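Local coordinates for protein VIRB8 (Agrobacterium tumefaciens, PDB 2CC3) that is thought to help a type IV secretion system direct T-DNA transfer to plant cells, the part described being the protein's periplasmic domain, at residues A13-Y18 and V110-V115; V19-S24 and Q31-L36; Q87-R92 and S138-S143. All coordinates share one frame; numbering follows the deposited sequence.

Contact 1. Residues A13-Y18 and V110-V115; sequences ASLWEY and VRYEKV
Leu15, on helix 6-23, pushes its forked end between Val110 and Tyr112 of strand 102-114, CD2 chiefly to the valine and CD1 to the tyrosine ring. Its CG stands anti to the carbonyl carbon (chi1 -69°), and the branch is carried away from the helix to the strand. Leu15 CD2 meets Val110 CG1 at 3.4 Å, shorter than an ordinary methyl-methyl distance, as the two side chains slide past each other in opposite directions. The other methyl goes to the tyrosine: Leu15 CD1 lies 3.7 Å from Tyr112 CD2 and equally near Tyr112 CE2, so it meets the CD2-CE2 bond of the ring obliquely. Leucine and tyrosine side chains cross here at about a right angle. Leu15 CD2 also comes to 4.0 Å from Tyr112 CB. Val110 and Tyr112 are alternate residues of the strand, and both point at the helix, whereas Arg111 between them points away. Tyr18, one turn further along the helix, also points this way, but its ring meets Tyr135 edge-to-face. Helix 6-23 packs on the antiparallel sheet, consistent with the NTF2-like fold of the VirB8 family, in which helices fill the concave face. Since carbon alone makes the Leu15 junction, shape and the exclusion of water probably hold it, while the Lys114-Glu7 salt bridge beside it gives helix and strand a polar tie.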
loop_
_atom_site.group_PDB
_atom_site.type_symbol
_atom_site.label_atom_id
_atom_site.label_comp_id
_atom_site.label_asym_id
_atom_site.label_seq_id
_atom_site.Cartn_x
_atom_site.Cartn_y
_atom_site.Cartn_z
ATOM N N ALA A 13 3.269 8.747 7.132
ATOM C CA ALA A 13 2.633 7.699 6.382
ATOM C C ALA A 13 3.340 7.410 5.056
ATOM O O ALA A 13 3.538 6.241 4.706
ATOM C CB ALA A 13 1.119 8.015 6.177
ATOM N N SER A 14 3.702 8.434 4.293
ATOM C CA SER A 14 4.300 8.167 2.939
ATOM C C SER A 14 5.742 7.603 3.082
ATOM O O SER A 14 6.167 6.738 2.310
ATOM C CB SER A 14 4.318 9.403 2.011
ATOM O OG SER A 14 3.094 10.135 1.938
ATOM N N LEU A 15 6.468 8.105 4.080
ATOM C CA LEU A 15 7.858 7.702 4.317
ATOM C C LEU A 15 7.945 6.296 4.841
ATOM O O LEU A 15 8.827 5.529 4.429
ATOM C CB LEU A 15 8.575 8.700 5.235
ATOM C CG LEU A 15 8.851 10.087 4.635
ATOM C CD1 LEU A 15 9.223 11.089 5.723
ATOM C CD2 LEU A 15 9.934 10.038 3.573
ATOM N N TRP A 16 6.971 5.928 5.678
ATOM C CA TRP A 16 6.844 4.549 6.178
ATOM C C TRP A 16 6.437 3.589 5.116
ATOM O O TRP A 16 6.939 2.459 5.030
ATOM C CB TRP A 16 5.861 4.453 7.347
ATOM C CG TRP A 16 5.577 3.030 7.648
ATOM C CD1 TRP A 16 4.374 2.389 7.504
ATOM C CD2 TRP A 16 6.507 2.038 8.069
ATOM N NE1 TRP A 16 4.497 1.067 7.820
ATOM C CE2 TRP A 16 5.798 0.819 8.175
ATOM C CE3 TRP A 16 7.879 2.050 8.371
ATOM C CZ2 TRP A 16 6.412 -0.377 8.577
ATOM C CZ3 TRP A 16 8.486 0.861 8.760
ATOM C CH2 TRP A 16 7.759 -0.326 8.853
ATOM N N GLU A 17 5.476 4.002 4.302
ATOM C CA GLU A 17 5.111 3.198 3.134
ATOM C C GLU A 17 6.342 3.014 2.219
ATOM O O GLU A 17 6.602 1.915 1.718
ATOM C CB GLU A 17 3.948 3.845 2.399
ATOM C CG GLU A 17 3.513 3.103 1.164
ATOM C CD GLU A 17 2.668 3.961 0.252
ATOM O OE1 GLU A 17 2.325 5.131 0.622
ATOM O OE2 GLU A 17 2.364 3.465 -0.852
ATOM N N TYR A 18 7.114 4.083 2.036
ATOM C CA TYR A 18 8.401 3.984 1.324
ATOM C C TYR A 18 9.277 2.920 1.930
ATOM O O TYR A 18 9.679 1.939 1.258
ATOM C CB TYR A 18 9.155 5.321 1.268
ATOM C CG TYR A 18 10.401 5.271 0.375
ATOM C CD1 TYR A 18 10.301 5.503 -1.003
ATOM C CD2 TYR A 18 11.672 4.999 0.918
ATOM C CE1 TYR A 18 11.434 5.462 -1.825
ATOM C CE2 TYR A 18 12.796 4.939 0.129
ATOM C CZ TYR A 18 12.685 5.170 -1.246
ATOM O OH TYR A 18 13.801 5.105 -2.047
ATOM N N VAL A 110 16.047 8.895 6.242
ATOM C CA VAL A 110 15.328 9.301 5.014
ATOM C C VAL A 110 15.249 10.814 4.893
ATOM O O VAL A 110 14.606 11.470 5.707
ATOM C CB VAL A 110 13.895 8.695 4.916
ATOM C CG1 VAL A 110 13.230 9.054 3.567
ATOM C CG2 VAL A 110 13.926 7.161 5.091
ATOM N N ARG A 111 15.932 11.356 3.884
ATOM C CA ARG A 111 15.798 12.760 3.502
ATOM C C ARG A 111 14.809 12.854 2.336
ATOM O O ARG A 111 14.841 12.048 1.394
ATOM C CB ARG A 111 17.178 13.372 3.107
ATOM C CG ARG A 111 17.175 14.901 2.974
ATOM C CD ARG A 111 18.441 15.484 2.334
ATOM N NE ARG A 111 19.570 15.402 3.246
ATOM C CZ ARG A 111 19.806 16.259 4.236
ATOM N NH1 ARG A 111 18.993 17.293 4.460
ATOM N NH2 ARG A 111 20.855 16.067 5.028
ATOM N N TYR A 112 13.944 13.848 2.386
ATOM C CA TYR A 112 12.898 13.958 1.379
ATOM C C TYR A 112 12.727 15.428 1.062
ATOM O O TYR A 112 13.057 16.268 1.892
ATOM C CB TYR A 112 11.568 13.341 1.908
ATOM C CG TYR A 112 10.977 14.075 3.112
ATOM C CD1 TYR A 112 10.022 15.071 2.933
ATOM C CD2 TYR A 112 11.376 13.772 4.426
ATOM C CE1 TYR A 112 9.503 15.750 4.001
ATOM C CE2 TYR A 112 10.819 14.446 5.527
ATOM C CZ TYR A 112 9.895 15.434 5.290
ATOM O OH TYR A 112 9.330 16.159 6.326
ATOM N N GLU A 113 12.207 15.719 -0.132
ATOM C CA GLU A 113 11.733 17.043 -0.507
ATOM C C GLU A 113 10.239 16.956 -0.875
ATOM O O GLU A 113 9.698 15.887 -1.083
ATOM C CB GLU A 113 12.531 17.571 -1.706
ATOM C CG GLU A 113 12.142 16.921 -3.056
ATOM C CD GLU A 113 13.214 17.024 -4.159
ATOM O OE1 GLU A 113 12.924 16.594 -5.292
ATOM O OE2 GLU A 113 14.340 17.522 -3.910
ATOM N N LYS A 114 9.585 18.097 -0.943
ATOM C CA LYS A 114 8.269 18.221 -1.570
ATOM C C LYS A 114 8.369 18.810 -2.968
ATOM O O LYS A 114 8.966 19.868 -3.150
ATOM C CB LYS A 114 7.411 19.135 -0.719
ATOM C CG LYS A 114 6.496 18.347 0.135
ATOM C CD LYS A 114 6.333 18.928 1.525
ATOM C CE LYS A 114 5.372 18.028 2.304
ATOM N NZ LYS A 114 3.954 18.069 1.754
ATOM N N VAL A 115 7.818 18.119 -3.956
ATOM C CA VAL A 115 7.575 18.735 -5.262
ATOM C C VAL A 115 6.110 19.208 -5.358
ATOM O O VAL A 115 5.184 18.522 -4.885
ATOM C CB VAL A 115 7.969 17.809 -6.442
ATOM C CG1 VAL A 115 9.389 17.336 -6.278
ATOM C CG2 VAL A 115 7.017 16.631 -6.563
#

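Contact 2. Residues V19-S24 and Q31-L36; sequences VRLRES and QYAYDL
Leu21 carries this helix-helix contact almost alone, spreading its two methyls over three residues of helix 30-39. The tight end is at Leu36, where Leu21 CD1 and Leu36 CD1 come to 3.5 Å, a little closer than carbons usually pack. Leu21 CD1 also lies 3.8 Å from Leu36 CB. A chi1 of -75° lays the Leu21 branch beside the backbone N, and CD2 then reaches Ala33 CB at 3.8 Å. The small alanine lets the backbones close in: the CA atoms of Leu21 and Ala33 are 5.3 Å apart, and Ala33 CB reaches Leu21 O at 3.7 Å.

The looser side is at Tyr32, whose ring crosses Leu21 at about a right angle and touches Leu21 CD2 obliquely through its own CE2. Beyond this margin its surroundings turn polar: the hydroxyl binds a methylpentanediol molecule, probably from the crystallisation liquor, and the ring makes a cation-pi contact with Arg20 of the second subunit. The axes of the short segments 19-23 and 31-36 approach to 8.9 Å at 124° between their directions. Such an obliquely crossed pair of consecutive helices, the first also lying on the sheet, is consistent with the NTF2-like fold.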
loop_
_atom_site.group_PDB
_atom_site.type_symbol
_atom_site.label_atom_id
_atom_site.label_comp_id
_atom_site.label_asym_id
_atom_site.label_seq_id
_atom_site.Cartn_x
_atom_site.Cartn_y
_atom_site.Cartn_z
ATOM N N VAL A 19 9.576 3.079 3.209
ATOM C CA VAL A 19 10.370 2.055 3.902
ATOM C C VAL A 19 9.779 0.668 3.719
ATOM O O VAL A 19 10.470 -0.271 3.284
ATOM C CB VAL A 19 10.477 2.356 5.422
ATOM C CG1 VAL A 19 11.259 1.252 6.157
ATOM C CG2 VAL A 19 11.113 3.681 5.619
ATOM N N ARG A 20 8.487 0.528 4.027
ATOM C CA ARG A 20 7.891 -0.785 3.992
ATOM C C ARG A 20 8.034 -1.397 2.594
ATOM O O ARG A 20 8.427 -2.561 2.459
ATOM C CB ARG A 20 6.419 -0.702 4.425
ATOM C CG ARG A 20 5.678 -2.009 4.512
ATOM C CD ARG A 20 4.138 -1.791 4.692
ATOM N NE ARG A 20 3.463 -1.294 3.475
ATOM C CZ ARG A 20 2.911 -2.056 2.512
ATOM N NH1 ARG A 20 2.909 -3.398 2.566
ATOM N NH2 ARG A 20 2.335 -1.466 1.474
ATOM N N LEU A 21 7.663 -0.639 1.555
ATOM C CA LEU A 21 7.712 -1.159 0.175
ATOM C C LEU A 21 9.148 -1.489 -0.258
ATOM O O LEU A 21 9.393 -2.451 -0.974
ATOM C CB LEU A 21 7.053 -0.180 -0.825
ATOM C CG LEU A 21 5.520 -0.042 -0.886
ATOM C CD1 LEU A 21 5.166 1.208 -1.632
ATOM C CD2 LEU A 21 4.777 -1.220 -1.523
ATOM N N ARG A 22 10.102 -0.695 0.203
ATOM C CA ARG A 22 11.488 -0.879 -0.196
ATOM C C ARG A 22 12.171 -2.039 0.544
ATOM O O ARG A 22 13.001 -2.742 -0.050
ATOM C CB ARG A 22 12.253 0.444 -0.071
ATOM C CG ARG A 22 13.732 0.294 -0.335
ATOM C CD ARG A 22 14.452 1.592 -0.638
ATOM N NE ARG A 22 15.844 1.284 -1.000
ATOM C CZ ARG A 22 16.692 2.170 -1.492
ATOM N NH1 ARG A 22 16.298 3.417 -1.700
ATOM N NH2 ARG A 22 17.920 1.812 -1.790
ATOM N N GLU A 23 11.805 -2.266 1.808
ATOM C CA GLU A 23 12.535 -3.201 2.650
ATOM C C GLU A 23 11.825 -4.560 2.795
ATOM O O GLU A 23 12.429 -5.537 3.253
ATOM C CB GLU A 23 12.832 -2.562 4.032
ATOM C CG GLU A 23 13.597 -1.214 3.988
ATOM C CD GLU A 23 14.966 -1.301 3.285
ATOM O OE1 GLU A 23 15.516 -2.427 3.205
ATOM O OE2 GLU A 23 15.487 -0.251 2.822
ATOM N N SER A 24 10.535 -4.584 2.438
ATOM C CA SER A 24 9.733 -5.802 2.340
ATOM C C SER A 24 10.096 -6.562 1.080
ATOM O O SER A 24 10.670 -5.979 0.158
ATOM C CB SER A 24 8.252 -5.441 2.253
ATOM O OG SER A 24 7.651 -5.565 3.507
ATOM N N GLN A 31 6.902 -6.408 -8.307
ATOM C CA GLN A 31 6.738 -5.406 -9.357
ATOM C C GLN A 31 5.968 -4.163 -8.889
ATOM O O GLN A 31 6.342 -3.017 -9.185
ATOM C CB GLN A 31 5.995 -6.021 -10.542
ATOM C CG GLN A 31 6.219 -5.274 -11.872
ATOM C CD GLN A 31 7.450 -5.795 -12.581
ATOM O OE1 GLN A 31 7.442 -6.915 -13.105
ATOM N NE2 GLN A 31 8.527 -5.007 -12.576
ATOM N N TYR A 32 4.851 -4.400 -8.213
ATOM C CA TYR A 32 4.100 -3.338 -7.594
ATOM C C TYR A 32 5.000 -2.501 -6.659
ATOM O O TYR A 32 5.043 -1.287 -6.764
ATOM C CB TYR A 32 2.871 -3.895 -6.851
ATOM C CG TYR A 32 2.257 -2.879 -5.903
ATOM C CD1 TYR A 32 1.725 -1.683 -6.383
ATOM C CD2 TYR A 32 2.252 -3.092 -4.512
ATOM C CE1 TYR A 32 1.214 -0.748 -5.529
ATOM C CE2 TYR A 32 1.706 -2.146 -3.639
ATOM C CZ TYR A 32 1.204 -0.980 -4.157
ATOM O OH TYR A 32 0.657 -0.033 -3.315
ATOM N N ALA A 33 5.722 -3.141 -5.751
ATOM C CA ALA A 33 6.554 -2.372 -4.815
ATOM C C ALA A 33 7.694 -1.617 -5.539
ATOM O O ALA A 33 7.906 -0.438 -5.295
ATOM C CB ALA A 33 7.060 -3.255 -3.702
ATOM N N TYR A 34 8.361 -2.290 -6.468
ATOM C CA TYR A 34 9.459 -1.719 -7.268
ATOM C C TYR A 34 9.074 -0.433 -8.004
ATOM O O TYR A 34 9.856 0.517 -8.050
ATOM C CB TYR A 34 9.982 -2.786 -8.249
ATOM C CG TYR A 34 11.059 -2.306 -9.201
ATOM C CD1 TYR A 34 12.409 -2.473 -8.888
ATOM C CD2 TYR A 34 10.735 -1.686 -10.403
ATOM C CE1 TYR A 34 13.407 -2.052 -9.735
ATOM C CE2 TYR A 34 11.725 -1.244 -11.255
ATOM C CZ TYR A 34 13.066 -1.440 -10.917
ATOM O OH TYR A 34 14.076 -1.031 -11.756
ATOM N N ASP A 35 7.876 -0.397 -8.586
ATOM C CA ASP A 35 7.433 0.795 -9.305
ATOM C C ASP A 35 7.093 1.985 -8.392
ATOM O O ASP A 35 7.453 3.132 -8.693
ATOM C CB ASP A 35 6.234 0.487 -10.215
ATOM C CG ASP A 35 6.514 -0.616 -11.213
ATOM O OD1 ASP A 35 7.608 -0.629 -11.838
ATOM O OD2 ASP A 35 5.618 -1.479 -11.380
ATOM N N LEU A 36 6.345 1.730 -7.313
ATOM C CA LEU A 36 6.091 2.766 -6.308
ATOM C C LEU A 36 7.405 3.277 -5.667
ATOM O O LEU A 36 7.618 4.457 -5.585
ATOM C CB LEU A 36 5.082 2.290 -5.232
ATOM C CG LEU A 36 3.553 2.526 -5.324
ATOM C CD1 LEU A 36 2.912 2.496 -3.939
ATOM C CD2 LEU A 36 3.179 3.844 -6.013
#

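Contact 3. Residues Q87-R92 and S138-S143; sequences QIRYKR and SEDTVS
A chi1 of -159° turns the Arg89 chain from the backbone N, and a bend at chi2 (107°) then lets the end of the side chain reach the tail that follows strand 130-139. Asp140 answers from the opposite direction, its chi1 of -77° keeping CG on the side of its own backbone N. The groups meet through Arg89 NH2 and Asp140 OD2, a salt bridge whose modelled length is too short to be trusted. As modelled, the carboxylate lies at the guanidinium edge with the planes nearly coplanar, but the places of both atoms are unsure and the detail is doubtful. Arg89 NE makes a weak hydrogen bond with Thr107 OG1, which may help steady the arginine.

In the four-stranded antiparallel sheet of this NTF2-like domain, strand 102-114 runs between strand 85-96 and strand 130-139, which leads into the tail holding Asp140, so the arginine has to reach across a neighbour. This explains why the nearest CA atoms, those of Arg89 and Ser138, are as far apart as 9.6 Å. Nearby, Tyr90 OH bonds to Thr137 OG1, spanning the same middle strand from another residue. Arg89 and Asp140 both also touch a crystal neighbour, and lattice packing could influence how they are posed at this surface.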
loop_
_atom_site.group_PDB
_atom_site.type_symbol
_atom_site.label_atom_id
_atom_site.label_comp_id
_atom_site.label_asym_id
_atom_site.label_seq_id
_atom_site.Cartn_x
_atom_site.Cartn_y
_atom_site.Cartn_z
ATOM N N GLN A 87 14.274 9.650 10.732
ATOM C CA GLN A 87 14.782 8.317 10.963
ATOM C C GLN A 87 13.629 7.423 11.356
ATOM O O GLN A 87 12.755 7.821 12.133
ATOM C CB GLN A 87 15.893 8.305 12.029
ATOM C CG GLN A 87 17.198 8.837 11.496
ATOM C CD GLN A 87 18.344 8.739 12.472
ATOM O OE1 GLN A 87 18.412 9.479 13.456
ATOM N NE2 GLN A 87 19.271 7.845 12.191
ATOM N N ILE A 88 13.640 6.213 10.806
ATOM C CA ILE A 88 12.580 5.230 11.019
ATOM C C ILE A 88 13.148 3.911 11.485
ATOM O O ILE A 88 13.865 3.241 10.724
ATOM C CB ILE A 88 11.770 4.991 9.720
ATOM C CG1 ILE A 88 11.111 6.287 9.262
ATOM C CG2 ILE A 88 10.734 3.888 9.936
ATOM C CD1 ILE A 88 10.417 6.181 7.954
ATOM N N ARG A 89 12.804 3.530 12.717
ATOM C CA ARG A 89 13.211 2.262 13.281
ATOM C C ARG A 89 12.155 1.218 12.931
ATOM O O ARG A 89 10.969 1.493 13.070
ATOM C CB ARG A 89 13.338 2.376 14.800
ATOM C CG ARG A 89 14.205 1.304 15.434
ATOM C CD ARG A 89 15.560 1.842 15.916
ATOM N NE ARG A 89 16.568 0.775 16.034
ATOM C CZ ARG A 89 16.624 -0.122 17.013
ATOM N NH1 ARG A 89 15.731 -0.152 17.987
ATOM N NH2 ARG A 89 17.573 -1.028 17.005
ATOM N N TYR A 90 12.580 0.033 12.473
ATOM C CA TYR A 90 11.649 -1.006 12.086
ATOM C C TYR A 90 12.274 -2.338 12.337
ATOM O O TYR A 90 13.481 -2.453 12.333
ATOM C CB TYR A 90 11.208 -0.882 10.593
ATOM C CG TYR A 90 12.327 -0.968 9.578
ATOM C CD1 TYR A 90 12.622 -2.153 8.942
ATOM C CD2 TYR A 90 13.094 0.154 9.269
ATOM C CE1 TYR A 90 13.659 -2.239 8.040
ATOM C CE2 TYR A 90 14.115 0.088 8.372
ATOM C CZ TYR A 90 14.412 -1.115 7.760
ATOM O OH TYR A 90 15.449 -1.171 6.845
ATOM N N LYS A 91 11.431 -3.332 12.568
ATOM C CA LYS A 91 11.827 -4.718 12.694
ATOM C C LYS A 91 11.607 -5.417 11.385
ATOM O O LYS A 91 10.548 -5.252 10.750
ATOM C CB LYS A 91 10.970 -5.390 13.769
ATOM C CG LYS A 91 11.234 -6.885 13.961
ATOM C CD LYS A 91 10.570 -7.349 15.255
ATOM C CE LYS A 91 10.435 -8.879 15.348
ATOM N NZ LYS A 91 9.029 -9.377 15.177
ATOM N N ARG A 92 12.590 -6.231 10.994
ATOM C CA ARG A 92 12.557 -6.935 9.722
ATOM C C ARG A 92 12.624 -8.446 9.944
ATOM O O ARG A 92 13.532 -8.944 10.591
ATOM C CB ARG A 92 13.709 -6.467 8.847
ATOM C CG ARG A 92 13.445 -6.505 7.347
ATOM C CD ARG A 92 14.289 -7.572 6.726
ATOM N NE ARG A 92 15.086 -7.070 5.620
ATOM C CZ ARG A 92 16.341 -7.440 5.355
ATOM N NH1 ARG A 92 16.986 -8.305 6.142
ATOM N NH2 ARG A 92 16.964 -6.922 4.303
ATOM N N SER A 138 20.560 0.959 8.206
ATOM C CA SER A 138 21.566 0.260 8.973
ATOM C C SER A 138 20.907 -0.722 9.905
ATOM O O SER A 138 20.024 -0.372 10.678
ATOM C CB SER A 138 22.395 1.284 9.740
ATOM O OG SER A 138 21.531 2.334 10.164
ATOM N N GLU A 139 21.333 -1.968 9.787
ATOM C CA GLU A 139 20.912 -3.021 10.649
ATOM C C GLU A 139 21.679 -2.920 11.969
ATOM O O GLU A 139 22.872 -2.613 11.986
ATOM C CB GLU A 139 21.212 -4.344 9.967
ATOM C CG GLU A 139 20.539 -5.538 10.639
ATOM C CD GLU A 139 20.765 -6.815 9.858
ATOM O OE1 GLU A 139 21.327 -6.769 8.738
ATOM O OE2 GLU A 139 20.352 -7.863 10.358
ATOM N N ASP A 140 20.976 -3.162 13.071
ATOM C CA ASP A 140 21.594 -3.248 14.371
ATOM C C ASP A 140 22.739 -4.240 14.354
ATOM O O ASP A 140 22.632 -5.342 13.794
ATOM C CB ASP A 140 20.560 -3.625 15.430
ATOM C CG ASP A 140 19.689 -2.465 15.818
ATOM O OD1 ASP A 140 19.787 -1.385 15.208
ATOM O OD2 ASP A 140 18.893 -2.624 16.753
ATOM N N THR A 141 23.842 -3.826 14.968
ATOM C CA THR A 141 25.015 -4.671 15.103
ATOM C C THR A 141 24.750 -5.787 16.120
ATOM O O THR A 141 23.968 -5.603 17.019
ATOM C CB THR A 141 26.246 -3.816 15.475
ATOM O OG1 THR A 141 27.425 -4.634 15.409
ATOM C CG2 THR A 141 26.091 -3.189 16.862
ATOM N N VAL A 142 25.348 -6.961 15.936
ATOM C CA VAL A 142 25.201 -8.050 16.902
ATOM C C VAL A 142 26.527 -8.468 17.569
ATOM O O VAL A 142 27.590 -8.473 16.938
ATOM C CB VAL A 142 24.396 -9.302 16.354
ATOM C CG1 VAL A 142 23.361 -8.893 15.298
ATOM C CG2 VAL A 142 25.305 -10.409 15.843
ATOM N N SER A 143 26.428 -8.811 18.849
ATOM C CA SER A 143 27.557 -9.248 19.656
ATOM C C SER A 143 27.092 -10.442 20.500
ATOM O O SER A 143 25.993 -10.422 21.047
ATOM C CB SER A 143 28.032 -8.096 20.543
ATOM O OG SER A 143 29.441 -8.109 20.729
#

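In the fold
From the N terminus, helix 6-23 supplies the first segments of contacts 1 and 2. Contact 2 closes first, a short loop that folds helix 30-39 back on the helix just left. Contact 1 closes far later, when strand 102-114 returns to that first helix, so contact 2 nests inside its loop. Contact 3 opens on strand 85-96, within the loop of contact 1, and closes beyond it at 138-143; the two therefore cross, whereas contacts 2 and 3 follow in series. Together they tie the helical layer to the sheet and, less certainly, the sheet to its C-terminal tail. Trp16 on Tyr90 and Val19 on Ile88 join helix 6-23 to strand 85-96 directly.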